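Local structure of segregation and condensation protein B (Chlorobium tepidum TLS, 1T6S) at residues Arg94-Val102 with Arg118-Leu129; Leu130-Arg138 with Gln149-Leu157. The protein probably takes part in chromosome partitioning as the ScpB subunit of the bacterial SMC-ScpA-ScpB condensation complex. All blocks are in the same frame, centred on the assembly; numbering follows the deposited sequence.

Contact 1 (Arg94-Val102 with Arg118-Leu129). With NO3 (nitrate ion), chain C; NO3 (nitrate ion), chain E.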
loop_
_atom_site.group_PDB
_atom_site.type_symbol
_atom_site.label_atom_id
_atom_site.label_comp_id
_atom_site.label_asym_id
_atom_site.label_seq_id
_atom_site.Cartn_x
_atom_site.Cartn_y
_atom_site.Cartn_z
ATOM N N ARG A 94 9.751 0.768 -5.669
ATOM C CA ARG A 94 10.480 -0.373 -5.131
ATOM C C ARG A 94 11.091 -0.089 -3.762
ATOM O O ARG A 94 10.941 -0.879 -2.828
ATOM C CB ARG A 94 11.585 -0.809 -6.103
ATOM C CG ARG A 94 12.416 -1.984 -5.582
ATOM C CD ARG A 94 13.429 -2.516 -6.593
ATOM N NE ARG A 94 14.540 -1.597 -6.857
ATOM C CZ ARG A 94 15.598 -1.893 -7.613
ATOM N NH1 ARG A 94 15.689 -3.092 -8.180
ATOM N NH2 ARG A 94 16.561 -0.993 -7.810
ATOM N N SER A 95 11.784 1.036 -3.646
ATOM C CA SER A 95 12.425 1.381 -2.394
ATOM C C SER A 95 11.400 1.494 -1.273
ATOM O O SER A 95 11.599 0.929 -0.200
ATOM C CB SER A 95 13.243 2.680 -2.533
ATOM O OG SER A 95 12.432 3.796 -2.846
ATOM N N MET A 96 10.293 2.192 -1.514
ATOM C CA MET A 96 9.285 2.318 -0.473
ATOM C C MET A 96 8.738 0.959 -0.056
ATOM O O MET A 96 8.556 0.694 1.136
ATOM C CB MET A 96 8.123 3.210 -0.925
ATOM C CG MET A 96 8.369 4.681 -0.681
ATOM S SD MET A 96 6.850 5.656 -0.785
ATOM C CE MET A 96 5.705 4.573 -0.030
ATOM N N LEU A 97 8.485 0.099 -1.038
ATOM C CA LEU A 97 7.956 -1.230 -0.759
ATOM C C LEU A 97 8.927 -2.130 0.010
ATOM O O LEU A 97 8.523 -2.824 0.950
ATOM C CB LEU A 97 7.534 -1.916 -2.069
ATOM C CG LEU A 97 6.264 -1.308 -2.689
ATOM C CD1 LEU A 97 5.905 -2.082 -3.946
ATOM C CD2 LEU A 97 5.109 -1.375 -1.700
ATOM N N GLU A 98 10.199 -2.126 -0.393
ATOM C CA GLU A 98 11.225 -2.940 0.283
ATOM C C GLU A 98 11.424 -2.511 1.746
ATOM O O GLU A 98 11.494 -3.353 2.637
ATOM C CB GLU A 98 12.580 -2.850 -0.451
ATOM C CG GLU A 98 12.652 -3.627 -1.763
ATOM C CD GLU A 98 14.036 -3.577 -2.440
ATOM O OE1 GLU A 98 14.221 -4.261 -3.474
ATOM O OE2 GLU A 98 14.935 -2.853 -1.947
ATOM N N VAL A 99 11.521 -1.207 1.981
ATOM C CA VAL A 99 11.698 -0.730 3.340
ATOM C C VAL A 99 10.433 -1.104 4.152
ATOM O O VAL A 99 10.527 -1.613 5.273
ATOM C CB VAL A 99 11.964 0.811 3.380
ATOM C CG1 VAL A 99 11.931 1.326 4.826
ATOM C CG2 VAL A 99 13.325 1.117 2.755
ATOM N N LEU A 100 9.255 -0.884 3.571
ATOM C CA LEU A 100 7.997 -1.234 4.227
ATOM C C LEU A 100 7.986 -2.710 4.606
ATOM O O LEU A 100 7.516 -3.094 5.678
ATOM C CB LEU A 100 6.803 -0.997 3.301
ATOM C CG LEU A 100 5.625 -0.256 3.928
ATOM C CD1 LEU A 100 4.418 -0.327 2.994
ATOM C CD2 LEU A 100 5.304 -0.813 5.286
ATOM N N ALA A 101 8.481 -3.538 3.691
ATOM C CA ALA A 101 8.554 -4.977 3.883
ATOM C C ALA A 101 9.484 -5.321 5.044
ATOM O O ALA A 101 9.170 -6.191 5.850
ATOM C CB ALA A 101 9.063 -5.650 2.588
ATOM N N VAL A 102 10.631 -4.642 5.114
ATOM C CA VAL A 102 11.602 -4.867 6.184
ATOM C C VAL A 102 10.994 -4.489 7.541
ATOM O O VAL A 102 11.172 -5.197 8.536
ATOM C CB VAL A 102 12.909 -4.059 5.944
ATOM C CG1 VAL A 102 13.876 -4.251 7.127
ATOM C CG2 VAL A 102 13.591 -4.536 4.648
ATOM N N ARG A 118 19.156 -4.389 4.387
ATOM C CA ARG A 118 19.054 -4.056 2.969
ATOM C C ARG A 118 20.399 -3.820 2.271
ATOM O O ARG A 118 20.595 -4.247 1.137
ATOM C CB ARG A 118 18.235 -2.776 2.783
ATOM C CG ARG A 118 16.741 -2.909 2.994
ATOM C CD ARG A 118 16.054 -1.581 2.711
ATOM N NE ARG A 118 15.987 -1.235 1.285
ATOM C CZ ARG A 118 16.138 0.002 0.815
ATOM N NH1 ARG A 118 16.387 0.997 1.656
ATOM N NH2 ARG A 118 15.982 0.256 -0.480
ATOM N N GLY A 119 21.295 -3.112 2.953
ATOM C CA GLY A 119 22.585 -2.769 2.387
ATOM C C GLY A 119 22.296 -1.717 1.335
ATOM O O GLY A 119 22.593 -1.920 0.158
ATOM N N ALA A 120 21.710 -0.596 1.764
ATOM C CA ALA A 120 21.314 0.495 0.870
ATOM C C ALA A 120 22.279 1.674 0.780
ATOM O O ALA A 120 23.490 1.507 0.904
ATOM C CB ALA A 120 19.933 0.996 1.273
ATOM N N SER A 121 21.739 2.872 0.564
ATOM C CA SER A 121 22.574 4.061 0.427
ATOM C C SER A 121 22.935 4.801 1.728
ATOM O O SER A 121 24.109 5.066 1.972
ATOM C CB SER A 121 21.940 5.030 -0.582
ATOM N N PRO A 122 21.949 5.152 2.577
ATOM C CA PRO A 122 20.493 4.967 2.561
ATOM C C PRO A 122 19.713 6.058 1.827
ATOM O O PRO A 122 20.279 6.838 1.070
ATOM C CB PRO A 122 20.149 4.947 4.034
ATOM C CG PRO A 122 21.017 6.052 4.543
ATOM C CD PRO A 122 22.365 5.741 3.866
ATOM N N ASP A 123 18.410 6.115 2.083
ATOM C CA ASP A 123 17.544 7.077 1.409
ATOM C C ASP A 123 16.508 7.724 2.338
ATOM O O ASP A 123 16.706 7.788 3.556
ATOM C CB ASP A 123 16.836 6.372 0.249
ATOM C CG ASP A 123 15.960 5.216 0.711
ATOM O OD1 ASP A 123 15.449 4.475 -0.156
ATOM O OD2 ASP A 123 15.777 5.049 1.938
ATOM N N TYR A 124 15.407 8.208 1.763
ATOM C CA TYR A 124 14.363 8.842 2.557
ATOM C C TYR A 124 13.101 7.998 2.658
ATOM O O TYR A 124 12.023 8.532 2.893
ATOM C CB TYR A 124 13.970 10.203 1.969
ATOM C CG TYR A 124 15.099 11.203 1.872
ATOM C CD1 TYR A 124 15.768 11.407 0.665
ATOM C CD2 TYR A 124 15.494 11.953 2.981
ATOM C CE1 TYR A 124 16.801 12.334 0.563
ATOM C CE2 TYR A 124 16.531 12.884 2.888
ATOM C CZ TYR A 124 17.176 13.068 1.675
ATOM O OH TYR A 124 18.188 13.985 1.565
ATOM N N SER A 125 13.223 6.689 2.489
ATOM C CA SER A 125 12.042 5.837 2.553
ATOM C C SER A 125 11.288 5.930 3.869
ATOM O O SER A 125 10.057 5.935 3.883
ATOM C CB SER A 125 12.429 4.390 2.255
ATOM O OG SER A 125 12.710 4.247 0.874
ATOM N N ILE A 126 12.009 5.992 4.982
ATOM C CA ILE A 126 11.327 6.117 6.267
ATOM C C ILE A 126 10.500 7.395 6.315
ATOM O O ILE A 126 9.350 7.370 6.754
ATOM C CB ILE A 126 12.312 6.135 7.453
ATOM C CG1 ILE A 126 12.820 4.721 7.721
ATOM C CG2 ILE A 126 11.627 6.710 8.701
ATOM C CD1 ILE A 126 13.734 4.213 6.675
ATOM N N ASP A 127 11.080 8.516 5.888
ATOM C CA ASP A 127 10.332 9.765 5.912
ATOM C C ASP A 127 9.100 9.659 5.014
ATOM O O ASP A 127 8.017 10.123 5.378
ATOM C CB ASP A 127 11.185 10.953 5.439
ATOM C CG ASP A 127 12.164 11.442 6.496
ATOM O OD1 ASP A 127 11.896 11.264 7.703
ATOM O OD2 ASP A 127 13.200 12.023 6.115
ATOM N N ARG A 128 9.262 9.043 3.846
ATOM C CA ARG A 128 8.141 8.903 2.919
ATOM C C ARG A 128 7.034 8.045 3.518
ATOM O O ARG A 128 5.856 8.391 3.434
ATOM C CB ARG A 128 8.619 8.323 1.579
ATOM C CG ARG A 128 9.619 9.212 0.860
ATOM C CD ARG A 128 9.704 8.890 -0.636
ATOM N NE ARG A 128 10.126 7.511 -0.890
ATOM C CZ ARG A 128 11.385 7.088 -0.926
ATOM N NH1 ARG A 128 12.377 7.944 -0.730
ATOM N NH2 ARG A 128 11.638 5.803 -1.149
ATOM N N LEU A 129 7.418 6.956 4.174
ATOM C CA LEU A 129 6.441 6.054 4.771
ATOM C C LEU A 129 5.747 6.705 5.970
ATOM O O LEU A 129 4.559 6.471 6.208
ATOM C CB LEU A 129 7.121 4.729 5.160
ATOM C CG LEU A 129 7.604 3.874 3.960
ATOM C CD1 LEU A 129 8.383 2.669 4.440
ATOM C CD2 LEU A 129 6.380 3.425 3.147
HETATM N N NO3 C . 14.814 7.837 5.887
HETATM O O1 NO3 C . 15.826 8.045 6.597
HETATM O O2 NO3 C . 14.724 6.761 5.376
HETATM O O3 NO3 C . 14.017 8.730 5.778
HETATM N N NO3 E . 15.322 1.077 -4.871
HETATM O O1 NO3 E . 15.003 0.904 -6.072
HETATM O O2 NO3 E . 15.234 0.130 -4.141
HETATM O O3 NO3 E . 15.695 2.191 -4.537
#
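Helix 94-102 and the start of the helix at 125-129 cross almost perpendicularly, at -85° with their axes 9.5 Å apart, and Met96 and Ser125 come closest in backbone. Val99 is one knob of the interface, seated among Arg118, Ser125, Ile126 and Leu129. Val99 CG1 lies anti to the backbone N (chi1 171°) and reaches the methyl ends of Ile126 and Leu129, while Val99 CG2 turns the other way, tight against Ser125 CB at 3.4 Å and over the rim of one face of the Arg118 guanidinium. Arg118, bent at chi3, is itself a knob: its CG lies on Val102 CG2, and its NH2 forms a long salt bridge of 3.6 Å with Glu98 OE2, the carboxylate and guanidinium planes being 70° apart. Leu129 spreads its two methyls over the helix, CD2 pressed to Met96 CE at 3.4 Å and CD1 on Val99 CG1. Arg128 slants across Met96; its NE lies 3.3 Å from Met96 CG, buried with no polar partner, while one guanidinium face lies over Ser125 CA. Ser95 OG is spoken for by Arg91 O and Leu92 O in the preceding helical turn. Ahead of helix 125-131, Asp123 OD2 accepts from Ser125 N in an Asx turn (3.1 Å). At the same helix start, nitrate O2 accepts from Ile126 N at 2.8 Å and O3 from Asp127 N. In chain order these are the first and third helices of a winged helix-turn-helix, the latter probably corresponding to the recognition helix of DNA-binding relatives.

Contact 2 (Leu130-Arg138 with Gln149-Leu157). With NO3 (nitrate ion), chain N.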
loop_
_atom_site.group_PDB
_atom_site.type_symbol
_atom_site.label_atom_id
_atom_site.label_comp_id
_atom_site.label_asym_id
_atom_site.label_seq_id
_atom_site.Cartn_x
_atom_site.Cartn_y
_atom_site.Cartn_z
ATOM N N LEU A 130 6.471 7.541 6.707
ATOM C CA LEU A 130 5.875 8.237 7.851
ATOM C C LEU A 130 4.873 9.280 7.349
ATOM O O LEU A 130 3.789 9.418 7.909
ATOM C CB LEU A 130 6.953 8.928 8.694
ATOM C CG LEU A 130 7.802 8.051 9.625
ATOM C CD1 LEU A 130 9.078 8.792 9.993
ATOM C CD2 LEU A 130 7.008 7.681 10.884
ATOM N N ALA A 131 5.242 10.008 6.300
ATOM C CA ALA A 131 4.376 11.032 5.722
ATOM C C ALA A 131 3.080 10.433 5.153
ATOM O O ALA A 131 2.073 11.131 5.020
ATOM C CB ALA A 131 5.130 11.810 4.636
ATOM N N ARG A 132 3.104 9.136 4.844
ATOM C CA ARG A 132 1.936 8.435 4.303
ATOM C C ARG A 132 1.177 7.676 5.388
ATOM O O ARG A 132 0.183 7.011 5.110
ATOM C CB ARG A 132 2.371 7.459 3.203
ATOM C CG ARG A 132 2.868 8.162 1.962
ATOM C CD ARG A 132 3.731 7.271 1.083
ATOM N NE ARG A 132 4.065 7.928 -0.177
ATOM C CZ ARG A 132 4.773 9.045 -0.286
ATOM N NH1 ARG A 132 5.241 9.651 0.804
ATOM N NH2 ARG A 132 4.993 9.570 -1.488
ATOM N N GLY A 133 1.648 7.778 6.628
ATOM C CA GLY A 133 0.984 7.093 7.722
ATOM C C GLY A 133 1.064 5.573 7.711
ATOM O O GLY A 133 0.323 4.910 8.436
ATOM N N LEU A 134 1.971 5.012 6.913
ATOM C CA LEU A 134 2.119 3.549 6.833
ATOM C C LEU A 134 2.969 2.950 7.956
ATOM O O LEU A 134 2.869 1.761 8.248
ATOM C CB LEU A 134 2.715 3.163 5.479
ATOM C CG LEU A 134 1.834 3.635 4.320
ATOM C CD1 LEU A 134 2.511 3.366 2.997
ATOM C CD2 LEU A 134 0.479 2.907 4.408
ATOM N N ILE A 135 3.841 3.758 8.543
ATOM C CA ILE A 135 4.659 3.297 9.661
ATOM C C ILE A 135 4.578 4.384 10.732
ATOM O O ILE A 135 4.119 5.495 10.464
ATOM C CB ILE A 135 6.161 3.084 9.268
ATOM C CG1 ILE A 135 6.759 4.396 8.729
ATOM C CG2 ILE A 135 6.276 1.941 8.232
ATOM C CD1 ILE A 135 8.275 4.322 8.434
ATOM N N GLU A 136 5.050 4.057 11.925
ATOM C CA GLU A 136 5.038 4.976 13.040
ATOM C C GLU A 136 6.135 4.560 14.016
ATOM O O GLU A 136 6.700 3.466 13.918
ATOM C CB GLU A 136 3.688 4.894 13.754
ATOM C CG GLU A 136 3.411 3.497 14.310
ATOM C CD GLU A 136 2.062 3.391 14.975
ATOM O OE1 GLU A 136 1.688 2.261 15.371
ATOM O OE2 GLU A 136 1.384 4.436 15.101
ATOM N N VAL A 137 6.423 5.429 14.978
ATOM C CA VAL A 137 7.438 5.124 15.986
ATOM C C VAL A 137 6.853 4.173 17.033
ATOM O O VAL A 137 5.728 4.365 17.481
ATOM C CB VAL A 137 7.920 6.416 16.695
ATOM C CG1 VAL A 137 8.818 6.064 17.890
ATOM C CG2 VAL A 137 8.663 7.298 15.717
ATOM N N ARG A 138 7.620 3.158 17.423
ATOM C CA ARG A 138 7.190 2.193 18.436
ATOM C C ARG A 138 7.971 2.401 19.726
ATOM O O ARG A 138 7.637 1.823 20.760
ATOM C CB ARG A 138 7.450 0.761 17.971
ATOM C CG ARG A 138 6.441 0.196 17.015
ATOM C CD ARG A 138 5.474 -0.753 17.729
ATOM N NE ARG A 138 4.879 -1.688 16.762
ATOM C CZ ARG A 138 4.007 -1.335 15.824
ATOM N NH1 ARG A 138 3.609 -0.070 15.724
ATOM N NH2 ARG A 138 3.559 -2.243 14.973
ATOM N N GLN A 149 12.678 3.431 16.795
ATOM C CA GLN A 149 12.320 2.139 16.203
ATOM C C GLN A 149 10.991 2.343 15.520
ATOM O O GLN A 149 10.148 3.090 16.022
ATOM C CB GLN A 149 12.148 1.074 17.283
ATOM C CG GLN A 149 13.383 0.816 18.103
ATOM C CD GLN A 149 13.090 -0.114 19.250
ATOM O OE1 GLN A 149 12.286 0.207 20.126
ATOM N NE2 GLN A 149 13.726 -1.278 19.247
ATOM N N TYR A 150 10.787 1.683 14.386
ATOM C CA TYR A 150 9.531 1.831 13.650
ATOM C C TYR A 150 8.743 0.549 13.517
ATOM O O TYR A 150 9.296 -0.539 13.625
ATOM C CB TYR A 150 9.791 2.404 12.258
ATOM C CG TYR A 150 10.505 3.731 12.281
ATOM C CD1 TYR A 150 11.897 3.803 12.336
ATOM C CD2 TYR A 150 9.787 4.919 12.307
ATOM C CE1 TYR A 150 12.550 5.041 12.421
ATOM C CE2 TYR A 150 10.431 6.142 12.394
ATOM C CZ TYR A 150 11.806 6.196 12.452
ATOM O OH TYR A 150 12.417 7.422 12.557
ATOM N N GLY A 151 7.442 0.697 13.288
ATOM C CA GLY A 151 6.567 -0.453 13.116
ATOM C C GLY A 151 5.471 -0.038 12.147
ATOM O O GLY A 151 5.321 1.149 11.883
ATOM N N THR A 152 4.720 -0.994 11.607
ATOM C CA THR A 152 3.644 -0.673 10.677
ATOM C C THR A 152 2.446 -0.127 11.468
ATOM O O THR A 152 2.395 -0.268 12.688
ATOM C CB THR A 152 3.215 -1.927 9.847
ATOM O OG1 THR A 152 2.989 -3.029 10.732
ATOM C CG2 THR A 152 4.307 -2.303 8.827
ATOM N N THR A 153 1.487 0.473 10.771
ATOM C CA THR A 153 0.309 1.081 11.396
ATOM C C THR A 153 -1.005 0.370 11.043
ATOM O O THR A 153 -1.065 -0.370 10.059
ATOM C CB THR A 153 0.163 2.541 10.947
ATOM O OG1 THR A 153 -0.027 2.582 9.524
ATOM C CG2 THR A 153 1.407 3.351 11.307
ATOM N N GLU A 154 -2.059 0.604 11.833
ATOM C CA GLU A 154 -3.361 -0.017 11.552
ATOM C C GLU A 154 -3.829 0.555 10.220
ATOM O O GLU A 154 -4.629 -0.051 9.503
ATOM C CB GLU A 154 -4.399 0.308 12.645
ATOM C CG GLU A 154 -5.565 -0.696 12.703
ATOM C CD GLU A 154 -5.104 -2.054 13.194
ATOM O OE1 GLU A 154 -5.749 -3.075 12.875
ATOM O OE2 GLU A 154 -4.082 -2.114 13.915
ATOM N N VAL A 155 -3.314 1.734 9.896
ATOM C CA VAL A 155 -3.629 2.388 8.642
ATOM C C VAL A 155 -3.104 1.507 7.505
ATOM O O VAL A 155 -3.784 1.299 6.492
ATOM C CB VAL A 155 -2.955 3.751 8.557
ATOM C CG1 VAL A 155 -3.329 4.432 7.237
ATOM C CG2 VAL A 155 -3.366 4.607 9.751
ATOM N N PHE A 156 -1.884 1.001 7.674
ATOM C CA PHE A 156 -1.280 0.115 6.675
ATOM C C PHE A 156 -2.081 -1.185 6.602
ATOM O O PHE A 156 -2.449 -1.639 5.523
ATOM C CB PHE A 156 0.173 -0.247 7.036
ATOM C CG PHE A 156 0.673 -1.490 6.332
ATOM C CD1 PHE A 156 0.917 -1.483 4.960
ATOM C CD2 PHE A 156 0.860 -2.675 7.035
ATOM C CE1 PHE A 156 1.344 -2.652 4.298
ATOM C CE2 PHE A 156 1.281 -3.841 6.394
ATOM C CZ PHE A 156 1.525 -3.831 5.022
ATOM N N LEU A 157 -2.340 -1.785 7.756
ATOM C CA LEU A 157 -3.071 -3.037 7.790
ATOM C C LEU A 157 -4.455 -2.934 7.156
ATOM O O LEU A 157 -4.840 -3.805 6.377
ATOM C CB LEU A 157 -3.167 -3.554 9.231
ATOM C CG LEU A 157 -1.827 -3.904 9.890
ATOM C CD1 LEU A 157 -2.039 -4.304 11.337
ATOM C CD2 LEU A 157 -1.160 -5.063 9.122
HETATM N N NO3 N . 2.448 -6.135 9.787
HETATM O O1 NO3 N . 1.906 -7.217 9.489
HETATM O O2 NO3 N . 2.466 -5.839 10.958
HETATM O O3 NO3 N . 2.914 -5.463 8.887
HETATM O O HOH W 1 1.736 -3.345 13.208
#
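The Arg138 guanidinium lies flat over Gly151, with the glycine CA 3.8 Å above the centre of its plane, and its two end nitrogens both grip Thr152 O. Arg138 NH1 and NH2 donate to Thr152 O at 3.3 and 3.2 Å, and NH1 also forms a salt bridge with Glu136 OE1 at 3.0 Å. A sharp bend at chi2 (-102°) folds the side chain back across the neighbouring strand, where a CB on Gly151 would collide with it. A leucine in place of Arg138 would remove the guanidinium and would probably leave the Glu136 carboxylate without its charged mate and Thr152 O less firmly held. Beneath this group the strands pair antiparallel: Glu136 and Gly151 exchange two backbone hydrogen bonds, and Arg138 N donates to Gln149 O. On the other side of the hairpin the Tyr150 ring is met obliquely by Leu130 CD1, 3.8 Å from Tyr150 CE2, and by Val137 CG2, while Ile135 CD1 approaches CD2; Ile135 and Tyr150 also reach Ile126. At the hairpin's open end Thr153 binds two ways. Its OG1, placed between the backbone N and the carbonyl carbon (chi1 62°), donates to Gly133 O at 2.6 Å on a carbonyl lone pair and accepts from Phe156 N at 3.1 Å as the N-cap of the last helix. Gly133, with positive phi, closes helix 125-131 in a Schellman motif. Arg132 meanwhile bonds to Phe160 O of the second subunit. In this winged helix-turn-helix, the passage from helix 125-131 into the hairpin is consistent with the step from third helix to wing.

Overall arrangement
Both contacts lie in the C-terminal winged-helix domain and share helix 125-131, whose beginning belongs to contact 1 and whose end opens contact 2. Their centres are 13 Å apart, and they meet where Ile135 CD1 packs on Leu129 CB and Met96 CE on Arg132 CD. Each is partly buried. Contact 1 joins helix to helix through interlocking apolar side chains with a salt bridge at its margin and no hydrogen bond between its segments, whereas contact 2 joins strand to strand mainly through backbone hydrogen bonds, reinforced by arginine and threonine side chains. Both also touch the second subunit, Leu100 packing on its Leu97 and Leu134 on its Phe160.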